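Local structure of ATPase BagA (Mycobacterium tuberculosis H37Rv, 6BS3) at residues Arg114-Arg118 with Ile119-Glu123; Leu211-Ala214 with Leu215-Gln218; Leu330-Ser333 with Leu334-Gln337. The protein hydrolyses ATP as one of the two subunits of the heterodimeric BagAB complex, an activity required for resistance to nitric oxide and to elevated glycerol. All coordinates share one frame; numbering follows the deposited sequence.

All three contacts are local, each made where a helix begins or ends, yet they sit in different parts of the fold. Contact 1 joins helices 110-117 and 121-128 about 32 Å from the chain centre and turns an apolar face to the other protein chain. Contacts 2 and 3 both lie about 15 Å from that centre and near the nucleotide: 211-218 starts helix 214-229 after a strand, while 330-337 closes helix 324-336. Each mixes buried and exposed residues. Contact 1 combines a backbone Schellman motif with apolar contacts, contact 2 packs a first-turn proline against the residues leading into its helix, and contact 3 ends in a glutamine amide on a backbone carbonyl.

Contact 1. Residues Arg114-Arg118 with Ile119-Glu123; sequences RAMRR and IGAVE
A Schellman motif ends helix 110-117 here and hands the chain to helix 121-128, with M116 and A121 meeting across the turn. M116 O takes two N-H groups, from opposite faces of its carbonyl plane. A121 N is 2.8 Å from M116 O and tilted 28° from that plane; I119 N, 3.3 Å from M116 O, stands well above it. The motif's second bond, G120 N to R117 O at 3.3 Å, is weak. G120 is its C-prime residue, with the positive phi (64°) that glycine tolerates well, and it is also the N-cap of the next helix.

The apolar part lies beside these bonds. M116 CB rests 3.8 Å from A121 CB and 3.7 Å from V122 CG2, while the Met chain bends at chi3 (86°) and brings CE to 3.9 Å from A121 CB. V122 also packs on E96 and F99 of helix 95-107, and A115, M116, I119 and A121 meet apolar side chains of the other protein chain. The chemistry implies a corner fixed by the backbone, with the carbonyl of M116, gripped by two N-H groups, at its centre and apolar groups closing one side.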
ATOM      1  N   ARG A 114     -27.066  -6.183  20.821  1.00 64.04           N
ATOM      2  CA  ARG A 114     -27.304  -4.773  21.166  1.00 63.88           C
ATOM      3  C   ARG A 114     -26.622  -4.352  22.472  1.00 66.53           C
ATOM      4  O   ARG A 114     -26.201  -3.196  22.587  1.00 66.73           O
ATOM      5  CB  ARG A 114     -28.807  -4.453  21.216  1.00 64.60           C
ATOM      6  CG  ARG A 114     -29.349  -3.974  19.883  1.00 75.20           C
ATOM      7  CD  ARG A 114     -30.849  -3.782  19.937  1.00 87.21           C
ATOM      8  NE  ARG A 114     -31.549  -4.852  19.224  1.00 98.82           N
ATOM      9  CZ  ARG A 114     -32.221  -5.836  19.814  1.00112.96           C
ATOM     10  NH1 ARG A 114     -32.308  -5.888  21.139  1.00100.78           N
ATOM     11  NH2 ARG A 114     -32.814  -6.771  19.084  1.00 98.73           N
ATOM     12  N   ALA A 115     -26.505  -5.286  23.442  1.00 61.95           N
ATOM     13  CA  ALA A 115     -25.839  -5.057  24.725  1.00 61.74           C
ATOM     14  C   ALA A 115     -24.311  -5.002  24.532  1.00 66.76           C
ATOM     15  O   ALA A 115     -23.641  -4.210  25.195  1.00 66.92           O
ATOM     16  CB  ALA A 115     -26.206  -6.156  25.711  1.00 62.35           C
ATOM     17  N   MET A 116     -23.777  -5.834  23.612  1.00 64.05           N
ATOM     18  CA  MET A 116     -22.355  -5.927  23.254  1.00 64.24           C
ATOM     19  C   MET A 116     -21.851  -4.648  22.578  1.00 66.93           C
ATOM     20  O   MET A 116     -20.703  -4.266  22.785  1.00 66.23           O
ATOM     21  CB  MET A 116     -22.115  -7.098  22.295  1.00 66.67           C
ATOM     22  CG  MET A 116     -22.291  -8.448  22.915  1.00 70.11           C
ATOM     23  SD  MET A 116     -22.072  -9.699  21.646  1.00 73.69           S
ATOM     24  CE  MET A 116     -20.287  -9.903  21.696  1.00 70.17           C
ATOM     25  N   ARG A 117     -22.693  -4.026  21.736  1.00 63.23           N
ATOM     26  CA  ARG A 117     -22.384  -2.790  21.015  1.00 62.89           C
ATOM     27  C   ARG A 117     -22.127  -1.640  22.027  1.00 67.48           C
ATOM     28  O   ARG A 117     -21.157  -0.900  21.879  1.00 66.51           O
ATOM     29  CB  ARG A 117     -23.523  -2.461  20.027  1.00 61.18           C
ATOM     30  CG  ARG A 117     -23.370  -1.139  19.272  1.00 67.99           C
ATOM     31  CD  ARG A 117     -24.556  -0.816  18.377  1.00 72.27           C
ATOM     32  NE  ARG A 117     -25.802  -0.643  19.127  1.00 78.49           N
ATOM     33  CZ  ARG A 117     -27.010  -0.887  18.626  1.00 93.10           C
ATOM     34  NH1 ARG A 117     -27.146  -1.295  17.369  1.00 73.70           N
ATOM     35  NH2 ARG A 117     -28.091  -0.728  19.378  1.00 84.50           N
ATOM     36  N   ARG A 118     -22.943  -1.572  23.093  1.00 65.05           N
ATOM     37  CA  ARG A 118     -22.860  -0.568  24.159  1.00 65.21           C
ATOM     38  C   ARG A 118     -21.604  -0.680  25.046  1.00 68.63           C
ATOM     39  O   ARG A 118     -21.378   0.226  25.848  1.00 68.58           O
ATOM     40  CB  ARG A 118     -24.141  -0.574  25.027  1.00 65.60           C
ATOM     41  CG  ARG A 118     -25.428  -0.304  24.251  1.00 73.75           C
ATOM     42  CD  ARG A 118     -26.638  -0.317  25.166  1.00 84.25           C
ATOM     43  NE  ARG A 118     -27.880  -0.551  24.422  1.00 93.34           N
ATOM     44  CZ  ARG A 118     -28.695  -1.588  24.614  1.00105.50           C
ATOM     45  NH1 ARG A 118     -28.423  -2.494  25.546  1.00 92.99           N
ATOM     46  NH2 ARG A 118     -29.795  -1.718  23.884  1.00 88.15           N
ATOM     47  N   ILE A 119     -20.807  -1.780  24.920  1.00 64.16           N
ATOM     48  CA  ILE A 119     -19.577  -2.029  25.703  1.00 63.27           C
ATOM     49  C   ILE A 119     -18.356  -2.363  24.796  1.00 67.97           C
ATOM     50  O   ILE A 119     -17.335  -2.854  25.296  1.00 67.83           O
ATOM     51  CB  ILE A 119     -19.769  -3.085  26.848  1.00 65.76           C
ATOM     52  CG1 ILE A 119     -20.180  -4.476  26.315  1.00 65.76           C
ATOM     53  CG2 ILE A 119     -20.733  -2.588  27.932  1.00 66.04           C
ATOM     54  CD1 ILE A 119     -19.459  -5.650  26.969  1.00 67.77           C
ATOM     55  N   GLY A 120     -18.491  -2.092  23.489  1.00 63.79           N
ATOM     56  CA  GLY A 120     -17.472  -2.303  22.463  1.00 62.64           C
ATOM     57  C   GLY A 120     -17.054  -3.741  22.224  1.00 66.22           C
ATOM     58  O   GLY A 120     -15.955  -3.978  21.711  1.00 66.23           O
ATOM     59  N   ALA A 121     -17.936  -4.713  22.555  1.00 61.98           N
ATOM     60  CA  ALA A 121     -17.664  -6.158  22.459  1.00 60.70           C
ATOM     61  C   ALA A 121     -17.793  -6.746  21.056  1.00 63.65           C
ATOM     62  O   ALA A 121     -17.302  -7.853  20.814  1.00 62.75           O
ATOM     63  CB  ALA A 121     -18.535  -6.929  23.446  1.00 61.06           C
ATOM     64  N   VAL A 122     -18.452  -6.026  20.137  1.00 61.53           N
ATOM     65  CA  VAL A 122     -18.632  -6.476  18.747  1.00 62.02           C
ATOM     66  C   VAL A 122     -17.325  -6.200  17.997  1.00 67.38           C
ATOM     67  O   VAL A 122     -16.856  -7.069  17.258  1.00 67.87           O
ATOM     68  CB  VAL A 122     -19.880  -5.847  18.063  1.00 66.08           C
ATOM     69  CG1 VAL A 122     -20.097  -6.416  16.666  1.00 65.26           C
ATOM     70  CG2 VAL A 122     -21.132  -6.037  18.917  1.00 65.91           C
ATOM     71  N   GLU A 123     -16.713  -5.012  18.249  1.00 65.00           N
ATOM     72  CA  GLU A 123     -15.402  -4.585  17.732  1.00 65.25           C
ATOM     73  C   GLU A 123     -14.364  -5.606  18.163  1.00 65.93           C
ATOM     74  O   GLU A 123     -13.574  -6.048  17.335  1.00 67.02           O
ATOM     75  CB  GLU A 123     -14.997  -3.223  18.325  1.00 67.37           C
ATOM     76  CG  GLU A 123     -15.703  -2.027  17.716  1.00 84.75           C
ATOM     77  CD  GLU A 123     -15.799  -0.817  18.627  1.00108.53           C
ATOM     78  OE1 GLU A 123     -14.739  -0.253  18.986  1.00 89.70           O
ATOM     79  OE2 GLU A 123     -16.939  -0.427  18.974  1.00106.08           O
TER

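Contact 2. Residues Leu211-Ala214 with Leu215-Gln218; sequences LLEA and LPVQ
P216 lies against E213 and L211, its ring against the chain that leads into helix 214-229. One ring carbon, P216 CD, touches E213 twice, at 3.6 Å from E213 CB and 3.2 Å from E213 O. P216 CB sits 3.7 Å from L211 N and P216 CG 4.2 Å from L211 CB. V217 adds a methyl: chi1 of 161° sets V217 CG1 opposite the backbone N, which turns CG2 to L211 O at 3.4 Å.

Behind these side chains the first helical bonds set the spacing. E213 is the N-cap, and its carbonyl O receives V217 N at 3.3 Å. One residue on, Q218 N reaches A214 O at 3.0 Å. The proline nitrogen has no hydrogen to give, which the first turn of a helix accommodates readily. Upstream, L212 is the centre of an inverse gamma turn closed by E213 N on L211 O, in the loop that follows strand 204-210.

Further out, P216 and V217 both pack on T210, while L211 reaches N240, an ATP-binding residue, its side chain's nearest atom about 7 Å from the bound ADP, near the site without touching the nucleotide. Q218 NE2 is hydrogen-bonded to E222 OE1. A helix start of this kind relies on ring and methyl carbons resting on backbone N and O atoms of L211 and E213, together with two helical bonds, and no salt bridge is among them.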
ATOM      1  N   LEU A 211       0.575  -2.544 -11.296  1.00 45.04           N
ATOM      2  CA  LEU A 211       1.333  -1.438 -11.883  1.00 44.27           C
ATOM      3  C   LEU A 211       2.554  -2.093 -12.529  1.00 47.35           C
ATOM      4  O   LEU A 211       2.927  -3.216 -12.149  1.00 45.42           O
ATOM      5  CB  LEU A 211       1.761  -0.391 -10.832  1.00 43.82           C
ATOM      6  CG  LEU A 211       0.631   0.378 -10.101  1.00 47.23           C
ATOM      7  CD1 LEU A 211       1.182   1.168  -8.943  1.00 46.62           C
ATOM      8  CD2 LEU A 211      -0.150   1.301 -11.039  1.00 45.74           C
ATOM      9  N   LEU A 212       3.154  -1.434 -13.536  1.00 45.17           N
ATOM     10  CA  LEU A 212       4.359  -1.985 -14.174  1.00 44.90           C
ATOM     11  C   LEU A 212       5.573  -1.655 -13.303  1.00 50.73           C
ATOM     12  O   LEU A 212       6.472  -0.907 -13.690  1.00 51.65           O
ATOM     13  CB  LEU A 212       4.522  -1.561 -15.660  1.00 44.24           C
ATOM     14  CG  LEU A 212       3.495  -2.161 -16.647  1.00 48.89           C
ATOM     15  CD1 LEU A 212       3.893  -1.902 -18.098  1.00 47.46           C
ATOM     16  CD2 LEU A 212       3.281  -3.678 -16.418  1.00 51.71           C
ATOM     17  N   GLU A 213       5.549  -2.210 -12.087  1.00 48.24           N
ATOM     18  CA  GLU A 213       6.547  -2.091 -11.015  1.00 47.97           C
ATOM     19  C   GLU A 213       6.759  -3.484 -10.459  1.00 50.77           C
ATOM     20  O   GLU A 213       5.836  -4.287 -10.476  1.00 50.37           O
ATOM     21  CB  GLU A 213       6.050  -1.132  -9.923  1.00 49.22           C
ATOM     22  CG  GLU A 213       5.965   0.308 -10.403  1.00 57.05           C
ATOM     23  CD  GLU A 213       5.240   1.291  -9.508  1.00 70.67           C
ATOM     24  OE1 GLU A 213       5.060   1.004  -8.301  1.00 62.30           O
ATOM     25  OE2 GLU A 213       4.854   2.365 -10.026  1.00 69.52           O
ATOM     26  N   ALA A 214       7.967  -3.777 -10.011  1.00 48.61           N
ATOM     27  CA  ALA A 214       8.426  -5.097  -9.547  1.00 48.76           C
ATOM     28  C   ALA A 214       7.526  -5.791  -8.516  1.00 53.11           C
ATOM     29  O   ALA A 214       7.106  -6.921  -8.759  1.00 52.13           O
ATOM     30  CB  ALA A 214       9.853  -5.000  -9.015  1.00 48.78           C
ATOM     31  N   LEU A 215       7.240  -5.125  -7.381  1.00 50.53           N
ATOM     32  CA  LEU A 215       6.437  -5.678  -6.292  1.00 49.55           C
ATOM     33  C   LEU A 215       4.963  -5.910  -6.683  1.00 53.68           C
ATOM     34  O   LEU A 215       4.499  -7.027  -6.446  1.00 53.49           O
ATOM     35  CB  LEU A 215       6.571  -4.858  -4.999  1.00 49.07           C
ATOM     36  CG  LEU A 215       7.961  -4.808  -4.344  1.00 53.55           C
ATOM     37  CD1 LEU A 215       7.925  -3.937  -3.105  1.00 53.36           C
ATOM     38  CD2 LEU A 215       8.472  -6.205  -3.970  1.00 54.86           C
ATOM     39  N   PRO A 216       4.221  -4.948  -7.319  1.00 50.47           N
ATOM     40  CA  PRO A 216       2.830  -5.241  -7.720  1.00 49.43           C
ATOM     41  C   PRO A 216       2.713  -6.424  -8.689  1.00 52.38           C
ATOM     42  O   PRO A 216       1.782  -7.216  -8.568  1.00 52.53           O
ATOM     43  CB  PRO A 216       2.364  -3.927  -8.352  1.00 50.76           C
ATOM     44  CG  PRO A 216       3.230  -2.885  -7.752  1.00 54.65           C
ATOM     45  CD  PRO A 216       4.563  -3.543  -7.640  1.00 51.11           C
ATOM     46  N   VAL A 217       3.683  -6.579  -9.603  1.00 48.23           N
ATOM     47  CA  VAL A 217       3.738  -7.684 -10.565  1.00 46.94           C
ATOM     48  C   VAL A 217       4.044  -9.030  -9.853  1.00 49.61           C
ATOM     49  O   VAL A 217       3.359 -10.027 -10.106  1.00 48.83           O
ATOM     50  CB  VAL A 217       4.679  -7.366 -11.748  1.00 49.48           C
ATOM     51  CG1 VAL A 217       5.113  -8.633 -12.479  1.00 49.14           C
ATOM     52  CG2 VAL A 217       4.000  -6.406 -12.717  1.00 48.94           C
ATOM     53  N   GLN A 218       5.008  -9.033  -8.927  1.00 45.85           N
ATOM     54  CA  GLN A 218       5.375 -10.217  -8.146  1.00 46.00           C
ATOM     55  C   GLN A 218       4.180 -10.748  -7.338  1.00 50.43           C
ATOM     56  O   GLN A 218       3.956 -11.958  -7.295  1.00 50.83           O
ATOM     57  CB  GLN A 218       6.529  -9.869  -7.202  1.00 47.59           C
ATOM     58  CG  GLN A 218       7.180 -11.071  -6.496  1.00 66.29           C
ATOM     59  CD  GLN A 218       8.313 -10.654  -5.584  1.00 83.66           C
ATOM     60  OE1 GLN A 218       9.195  -9.858  -5.949  1.00 79.85           O
ATOM     61  NE2 GLN A 218       8.316 -11.186  -4.376  1.00 75.82           N
TER

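Contact 3. Residues Leu330-Ser333 with Leu334-Gln337; sequences LSES and LAQQ
Q337 folds back along the end of helix 324-336 and lays its amide against S333. Its chain runs extended beyond CG, with CG beside the backbone N (chi1 -72°), and this carries NE2 back to 3.0 Å from S333 O. The bond is nearly straight at the hydrogen (166°) and S333 O lies close to the amide plane of Q337, yet from the carbonyl's side NE2 stands well above the C=O plane. S333 OG is 3.3 Å from Q337 NE2. The backbone N of Q337 makes a further, weak bond to S333 O. S333 O, near the helix end, thus takes its stronger bond from a side-chain amide, while Q337 N bonds to L334 O at 3.2 Å.

E332 and Q336 form the second pair, one turn apart on the exposed side. The Glu chain bends at chi2 and the two side chains run across each other at a slant, their carboxylate and amide planes 23° apart. E332 CG meets the amide nitrogen Q336 NE2 at 3.7 Å, and Q336 CG rests 3.2 Å from the backbone O of E332; no side-chain hydrogen bond joins the pair. On the buried side L334 CG packs 3.5 Å from L330 O.

Regular helical bonds, such as A335 N to S331 O at 2.8 Å, hold these rows in step. The buried face of the helix meets its neighbours: S331 OG is hydrogen-bonded to T44 OG1 on helix 34-46, and L330 touches T36, A40 and the bound ADP. Q337 OE1 accepts the backbone N-H of E314, tying the helix end to strand 312-316, where S333 and L334 also pack on L315.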
ATOM      1  N   LEU A 330     -12.022   6.182 -17.308  1.00 43.93           N
ATOM      2  CA  LEU A 330     -11.503   4.825 -17.097  1.00 43.60           C
ATOM      3  C   LEU A 330     -12.546   3.765 -17.472  1.00 47.20           C
ATOM      4  O   LEU A 330     -12.177   2.748 -18.052  1.00 46.92           O
ATOM      5  CB  LEU A 330     -10.968   4.620 -15.673  1.00 43.46           C
ATOM      6  CG  LEU A 330      -9.767   5.480 -15.252  1.00 48.02           C
ATOM      7  CD1 LEU A 330      -9.489   5.294 -13.772  1.00 48.51           C
ATOM      8  CD2 LEU A 330      -8.493   5.132 -16.060  1.00 47.35           C
ATOM      9  N   SER A 331     -13.843   4.039 -17.204  1.00 43.08           N
ATOM     10  CA  SER A 331     -14.972   3.164 -17.566  1.00 43.18           C
ATOM     11  C   SER A 331     -15.050   3.055 -19.104  1.00 46.98           C
ATOM     12  O   SER A 331     -15.142   1.950 -19.646  1.00 45.46           O
ATOM     13  CB  SER A 331     -16.279   3.728 -17.005  1.00 45.75           C
ATOM     14  OG  SER A 331     -17.392   2.955 -17.419  1.00 52.82           O
ATOM     15  N   GLU A 332     -14.953   4.217 -19.793  1.00 43.96           N
ATOM     16  CA  GLU A 332     -14.912   4.320 -21.245  1.00 44.38           C
ATOM     17  C   GLU A 332     -13.693   3.531 -21.803  1.00 47.44           C
ATOM     18  O   GLU A 332     -13.863   2.776 -22.752  1.00 47.80           O
ATOM     19  CB  GLU A 332     -14.895   5.798 -21.684  1.00 45.81           C
ATOM     20  CG  GLU A 332     -14.914   5.986 -23.192  1.00 61.04           C
ATOM     21  CD  GLU A 332     -16.247   5.721 -23.869  1.00 96.82           C
ATOM     22  OE1 GLU A 332     -16.546   4.538 -24.155  1.00 88.26           O
ATOM     23  OE2 GLU A 332     -16.989   6.699 -24.122  1.00100.62           O
ATOM     24  N   SER A 333     -12.504   3.646 -21.168  1.00 43.15           N
ATOM     25  CA  SER A 333     -11.311   2.885 -21.576  1.00 42.56           C
ATOM     26  C   SER A 333     -11.559   1.365 -21.457  1.00 46.99           C
ATOM     27  O   SER A 333     -11.238   0.634 -22.382  1.00 48.18           O
ATOM     28  CB  SER A 333     -10.092   3.309 -20.768  1.00 44.26           C
ATOM     29  OG  SER A 333      -9.013   2.421 -21.017  1.00 51.30           O
ATOM     30  N   LEU A 334     -12.180   0.907 -20.352  1.00 43.21           N
ATOM     31  CA  LEU A 334     -12.580  -0.491 -20.158  1.00 42.37           C
ATOM     32  C   LEU A 334     -13.580  -0.949 -21.220  1.00 48.18           C
ATOM     33  O   LEU A 334     -13.397  -2.032 -21.769  1.00 49.38           O
ATOM     34  CB  LEU A 334     -13.178  -0.719 -18.768  1.00 41.67           C
ATOM     35  CG  LEU A 334     -12.182  -0.682 -17.595  1.00 45.62           C
ATOM     36  CD1 LEU A 334     -12.920  -0.755 -16.280  1.00 44.17           C
ATOM     37  CD2 LEU A 334     -11.098  -1.813 -17.712  1.00 46.43           C
ATOM     38  N   ALA A 335     -14.623  -0.119 -21.524  1.00 44.68           N
ATOM     39  CA  ALA A 335     -15.652  -0.435 -22.530  1.00 44.42           C
ATOM     40  C   ALA A 335     -15.040  -0.664 -23.936  1.00 47.87           C
ATOM     41  O   ALA A 335     -15.402  -1.625 -24.609  1.00 48.26           O
ATOM     42  CB  ALA A 335     -16.714   0.670 -22.576  1.00 44.77           C
ATOM     43  N   GLN A 336     -14.080   0.181 -24.339  1.00 44.19           N
ATOM     44  CA  GLN A 336     -13.377   0.109 -25.635  1.00 44.49           C
ATOM     45  C   GLN A 336     -12.533  -1.165 -25.817  1.00 48.46           C
ATOM     46  O   GLN A 336     -12.217  -1.564 -26.949  1.00 48.98           O
ATOM     47  CB  GLN A 336     -12.509   1.363 -25.824  1.00 45.91           C
ATOM     48  CG  GLN A 336     -13.348   2.645 -25.936  1.00 54.43           C
ATOM     49  CD  GLN A 336     -12.530   3.913 -26.024  1.00 79.40           C
ATOM     50  OE1 GLN A 336     -11.309   3.931 -25.834  1.00 78.09           O
ATOM     51  NE2 GLN A 336     -13.199   5.018 -26.307  1.00 73.41           N
ATOM     52  N   GLN A 337     -12.182  -1.799 -24.696  1.00 43.81           N
ATOM     53  CA  GLN A 337     -11.396  -3.025 -24.632  1.00 43.26           C
ATOM     54  C   GLN A 337     -12.293  -4.264 -24.603  1.00 46.98           C
ATOM     55  O   GLN A 337     -11.787  -5.380 -24.556  1.00 47.67           O
ATOM     56  CB  GLN A 337     -10.436  -2.977 -23.421  1.00 43.84           C
ATOM     57  CG  GLN A 337      -9.283  -2.003 -23.611  1.00 42.46           C
ATOM     58  CD  GLN A 337      -8.470  -1.858 -22.357  1.00 50.93           C
ATOM     59  OE1 GLN A 337      -7.572  -2.638 -22.101  1.00 46.73           O
ATOM     60  NE2 GLN A 337      -8.767  -0.861 -21.536  1.00 40.76           N
TER